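Local coordinates for protein transketolase (Campylobacter jejuni, PDB 3L84) that belongs to the transketolase family of thiamine diphosphate-binding enzymes and assembles as a dimer of three-domain subunits, at residues G158-L166 / H386-I397. Numbering follows the deposited sequence.
Sequences GISYEACSL and HFGIREHAMAAI
Glu162 reaches from helix 158-166 to the first turn of helix 391-397, lying alongside Arg390, with the two side chains running in opposite directions. Its CB rests 3.5 Å from CB of Ala393, a residue small enough to let the helices approach. CG then passes CG of Arg390, and CD lies against CA and CB of that residue. With CG placed anti to the carbonyl carbon (chi1 -71°) and the chain extended beyond it, the carboxylate arrives at the amide groups of the helix start. There OE1 accepts a nearly straight bond from Ala393 N (2.9 Å, 160°), met almost along the C-O axis, while OE2 shares a hydrogen bond with a water that accepts from His392 N. OE2 is also bound by Gly158 N of the second subunit. A carboxylate suits this place because it satisfies amides that the helix's own carbonyls cannot reach.

Arg390, the N-cap residue, returns toward helix 158-166 and gives NH2 to OG of Ser165 at 2.9 Å, the oxygen tilted from the guanidinium plane. Its several N-H groups let NH1 also hold Phe387 O, nearly in that plane, and Ala193 O of the second subunit, while Leu166 lays CG over one guanidinium face. Ser165, whose hydroxyl can serve two partners, also bonds to Glu196 of that subunit. Leu166 CD1 meets Ile397 CD1 at 3.6 Å, its branched end touching both polar and apolar neighbours. Earlier in helix 158-166, Ile159 is long enough to set CD1 squarely over the His392 ring, a CH-pi contact 3.6 Å from the centroid, and against Ala396 CB.

The helices cross at -71°, joining the thiamine diphosphate-binding and pyrimidine-binding domains of the transketolase fold at the dimer interface, where a carboxylate from one helix binds first-turn amides of the other.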
loop_
_atom_site.group_PDB
_atom_site.type_symbol
_atom_site.label_atom_id
_atom_site.label_comp_id
_atom_site.label_asym_id
_atom_site.label_seq_id
_atom_site.Cartn_x
_atom_site.Cartn_y
_atom_site.Cartn_z
ATOM N N GLY A 158 -8.252 5.389 3.202
ATOM C CA GLY A 158 -7.442 6.609 3.034
ATOM C C GLY A 158 -7.431 7.174 1.625
ATOM O O GLY A 158 -7.430 8.397 1.436
ATOM N N ILE A 159 -7.446 6.294 0.623
ATOM C CA ILE A 159 -7.365 6.751 -0.775
ATOM C C ILE A 159 -8.555 7.664 -1.127
ATOM O O ILE A 159 -8.423 8.561 -1.967
ATOM C CB ILE A 159 -7.248 5.588 -1.720
ATOM C CG1 ILE A 159 -6.754 6.026 -3.083
ATOM C CG2 ILE A 159 -8.554 4.769 -1.779
ATOM C CD1 ILE A 159 -6.608 4.869 -4.104
ATOM N N SER A 160 -9.717 7.451 -0.502
ATOM C CA SER A 160 -10.861 8.289 -0.800
ATOM C C SER A 160 -10.630 9.738 -0.334
ATOM O O SER A 160 -10.921 10.684 -1.062
ATOM C CB SER A 160 -12.145 7.719 -0.168
ATOM O OG SER A 160 -12.184 7.829 1.261
ATOM N N TYR A 161 -10.057 9.897 0.863
ATOM C CA TYR A 161 -9.780 11.212 1.399
ATOM C C TYR A 161 -8.736 11.931 0.527
ATOM O O TYR A 161 -8.836 13.119 0.230
ATOM C CB TYR A 161 -9.239 11.141 2.827
ATOM C CG TYR A 161 -10.118 10.520 3.870
ATOM C CD1 TYR A 161 -10.853 11.313 4.732
ATOM C CD2 TYR A 161 -10.122 9.151 4.095
ATOM C CE1 TYR A 161 -11.594 10.744 5.770
ATOM C CE2 TYR A 161 -10.861 8.569 5.102
ATOM C CZ TYR A 161 -11.576 9.378 5.963
ATOM O OH TYR A 161 -12.278 8.769 6.996
ATOM N N GLU A 162 -7.732 11.162 0.091
ATOM C CA GLU A 162 -6.678 11.746 -0.748
ATOM C C GLU A 162 -7.248 12.245 -2.031
ATOM O O GLU A 162 -6.954 13.365 -2.463
ATOM C CB GLU A 162 -5.651 10.657 -1.099
ATOM C CG GLU A 162 -4.717 10.133 0.027
ATOM C CD GLU A 162 -3.746 9.069 -0.441
ATOM O OE1 GLU A 162 -3.608 8.820 -1.651
ATOM O OE2 GLU A 162 -3.092 8.430 0.415
ATOM N N ALA A 163 -8.035 11.420 -2.709
ATOM C CA ALA A 163 -8.563 11.829 -4.008
ATOM C C ALA A 163 -9.553 12.981 -3.910
ATOM O O ALA A 163 -9.554 13.897 -4.731
ATOM C CB ALA A 163 -9.230 10.631 -4.700
ATOM N N CYS A 164 -10.395 12.927 -2.896
ATOM C CA CYS A 164 -11.383 13.983 -2.721
ATOM C C CYS A 164 -10.709 15.311 -2.327
ATOM O O CYS A 164 -11.204 16.386 -2.669
ATOM C CB CYS A 164 -12.426 13.568 -1.722
ATOM S SG CYS A 164 -13.525 12.257 -2.381
ATOM N N SER A 165 -9.567 15.244 -1.654
ATOM C CA SER A 165 -8.776 16.427 -1.388
ATOM C C SER A 165 -8.432 17.106 -2.708
ATOM O O SER A 165 -8.652 18.305 -2.883
ATOM C CB SER A 165 -7.498 16.051 -0.629
ATOM O OG SER A 165 -6.868 17.230 -0.099
ATOM N N LEU A 166 -7.901 16.342 -3.663
ATOM C CA LEU A 166 -7.586 16.884 -4.963
ATOM C C LEU A 166 -8.833 17.368 -5.737
ATOM O O LEU A 166 -8.762 18.362 -6.479
ATOM C CB LEU A 166 -6.834 15.829 -5.810
ATOM C CG LEU A 166 -5.350 15.668 -5.497
ATOM C CD1 LEU A 166 -4.807 14.412 -6.106
ATOM C CD2 LEU A 166 -4.586 16.868 -6.044
ATOM N N HIS A 386 0.655 18.100 -9.918
ATOM C CA HIS A 386 1.191 18.128 -8.558
ATOM C C HIS A 386 0.253 17.306 -7.692
ATOM O O HIS A 386 -0.760 17.787 -7.196
ATOM C CB HIS A 386 1.334 19.578 -8.105
ATOM C CG HIS A 386 2.327 20.321 -8.932
ATOM N ND1 HIS A 386 2.003 21.209 -9.940
ATOM C CD2 HIS A 386 3.671 20.181 -8.970
ATOM C CE1 HIS A 386 3.126 21.618 -10.524
ATOM N NE2 HIS A 386 4.150 21.020 -9.945
ATOM N N PHE A 387 0.582 16.033 -7.526
ATOM C CA PHE A 387 -0.320 15.122 -6.809
ATOM C C PHE A 387 -0.336 15.323 -5.310
ATOM O O PHE A 387 -1.235 14.829 -4.620
ATOM C CB PHE A 387 0.004 13.680 -7.162
ATOM C CG PHE A 387 -0.426 13.301 -8.546
ATOM C CD1 PHE A 387 -1.740 12.968 -8.807
ATOM C CD2 PHE A 387 0.489 13.231 -9.584
ATOM C CE1 PHE A 387 -2.112 12.595 -10.085
ATOM C CE2 PHE A 387 0.108 12.880 -10.843
ATOM C CZ PHE A 387 -1.203 12.572 -11.097
ATOM N N GLY A 388 0.651 16.023 -4.788
ATOM C CA GLY A 388 0.835 16.100 -3.368
ATOM C C GLY A 388 1.363 14.781 -2.811
ATOM O O GLY A 388 1.781 13.897 -3.543
ATOM N N ILE A 389 1.302 14.628 -1.484
ATOM C CA ILE A 389 1.864 13.462 -0.801
ATOM C C ILE A 389 0.758 12.409 -0.744
ATOM O O ILE A 389 0.206 12.088 0.314
ATOM C CB ILE A 389 2.503 13.779 0.544
ATOM C CG1 ILE A 389 3.501 14.963 0.444
ATOM C CG2 ILE A 389 3.260 12.549 1.054
ATOM C CD1 ILE A 389 2.895 16.395 0.497
ATOM N N ARG A 390 0.436 11.882 -1.938
ATOM C CA ARG A 390 -0.743 11.062 -2.155
ATOM C C ARG A 390 -0.444 9.982 -3.177
ATOM O O ARG A 390 -1.002 9.933 -4.274
ATOM C CB ARG A 390 -1.921 11.924 -2.666
ATOM C CG ARG A 390 -2.360 13.058 -1.767
ATOM C CD ARG A 390 -3.532 13.772 -2.398
ATOM N NE ARG A 390 -3.971 14.959 -1.674
ATOM C CZ ARG A 390 -3.621 16.202 -1.962
ATOM N NH1 ARG A 390 -2.808 16.504 -2.952
ATOM N NH2 ARG A 390 -4.153 17.185 -1.246
ATOM N N GLU A 391 0.489 9.124 -2.868
ATOM C CA GLU A 391 0.938 8.145 -3.851
ATOM C C GLU A 391 -0.203 7.282 -4.351
ATOM O O GLU A 391 -0.309 6.996 -5.545
ATOM C CB GLU A 391 2.055 7.240 -3.309
ATOM C CG GLU A 391 3.351 7.921 -2.958
ATOM C CD GLU A 391 3.375 8.474 -1.550
ATOM O OE1 GLU A 391 2.375 8.339 -0.785
ATOM O OE2 GLU A 391 4.430 9.045 -1.178
ATOM N N HIS A 392 -1.024 6.817 -3.428
ATOM C CA HIS A 392 -2.057 5.844 -3.791
ATOM C C HIS A 392 -3.106 6.478 -4.690
ATOM O O HIS A 392 -3.424 5.949 -5.759
ATOM C CB HIS A 392 -2.644 5.253 -2.536
ATOM C CG HIS A 392 -3.374 3.970 -2.663
ATOM N ND1 HIS A 392 -3.454 3.164 -3.775
ATOM C CD2 HIS A 392 -4.033 3.328 -1.666
ATOM C CE1 HIS A 392 -4.158 2.070 -3.447
ATOM N NE2 HIS A 392 -4.533 2.172 -2.199
ATOM N N ALA A 393 -3.658 7.615 -4.284
ATOM C CA ALA A 393 -4.620 8.319 -5.131
ATOM C C ALA A 393 -3.977 8.704 -6.461
ATOM O O ALA A 393 -4.650 8.663 -7.484
ATOM C CB ALA A 393 -5.187 9.543 -4.404
HETATM N N MSE A 394 -2.712 9.106 -6.465
HETATM C CA MSE A 394 -2.057 9.424 -7.741
HETATM C C MSE A 394 -2.175 8.279 -8.727
HETATM O O MSE A 394 -2.569 8.450 -9.905
HETATM C CB MSE A 394 -0.572 9.746 -7.520
HETATM C CG MSE A 394 0.230 9.827 -8.796
HETATM SE SE MSE A 394 2.090 10.303 -8.494
HETATM C CE MSE A 394 2.658 8.647 -7.594
ATOM N N ALA A 395 -1.810 7.087 -8.277
ATOM C CA ALA A 395 -1.868 5.944 -9.200
ATOM C C ALA A 395 -3.300 5.621 -9.640
ATOM O O ALA A 395 -3.519 5.301 -10.807
ATOM C CB ALA A 395 -1.197 4.721 -8.544
ATOM N N ALA A 396 -4.275 5.663 -8.751
ATOM C CA ALA A 396 -5.669 5.391 -9.098
ATOM C C ALA A 396 -6.217 6.471 -10.033
ATOM O O ALA A 396 -6.993 6.190 -10.962
ATOM C CB ALA A 396 -6.532 5.234 -7.827
ATOM N N ILE A 397 -5.833 7.711 -9.817
ATOM C CA ILE A 397 -6.230 8.819 -10.724
ATOM C C ILE A 397 -5.641 8.601 -12.105
ATOM O O ILE A 397 -6.339 8.721 -13.118
ATOM C CB ILE A 397 -5.762 10.185 -10.144
ATOM C CG1 ILE A 397 -6.695 10.616 -9.022
ATOM C CG2 ILE A 397 -5.625 11.278 -11.232
ATOM C CD1 ILE A 397 -6.180 11.692 -8.079
HETATM O O HOH W 1 -0.837 7.219 -0.510
#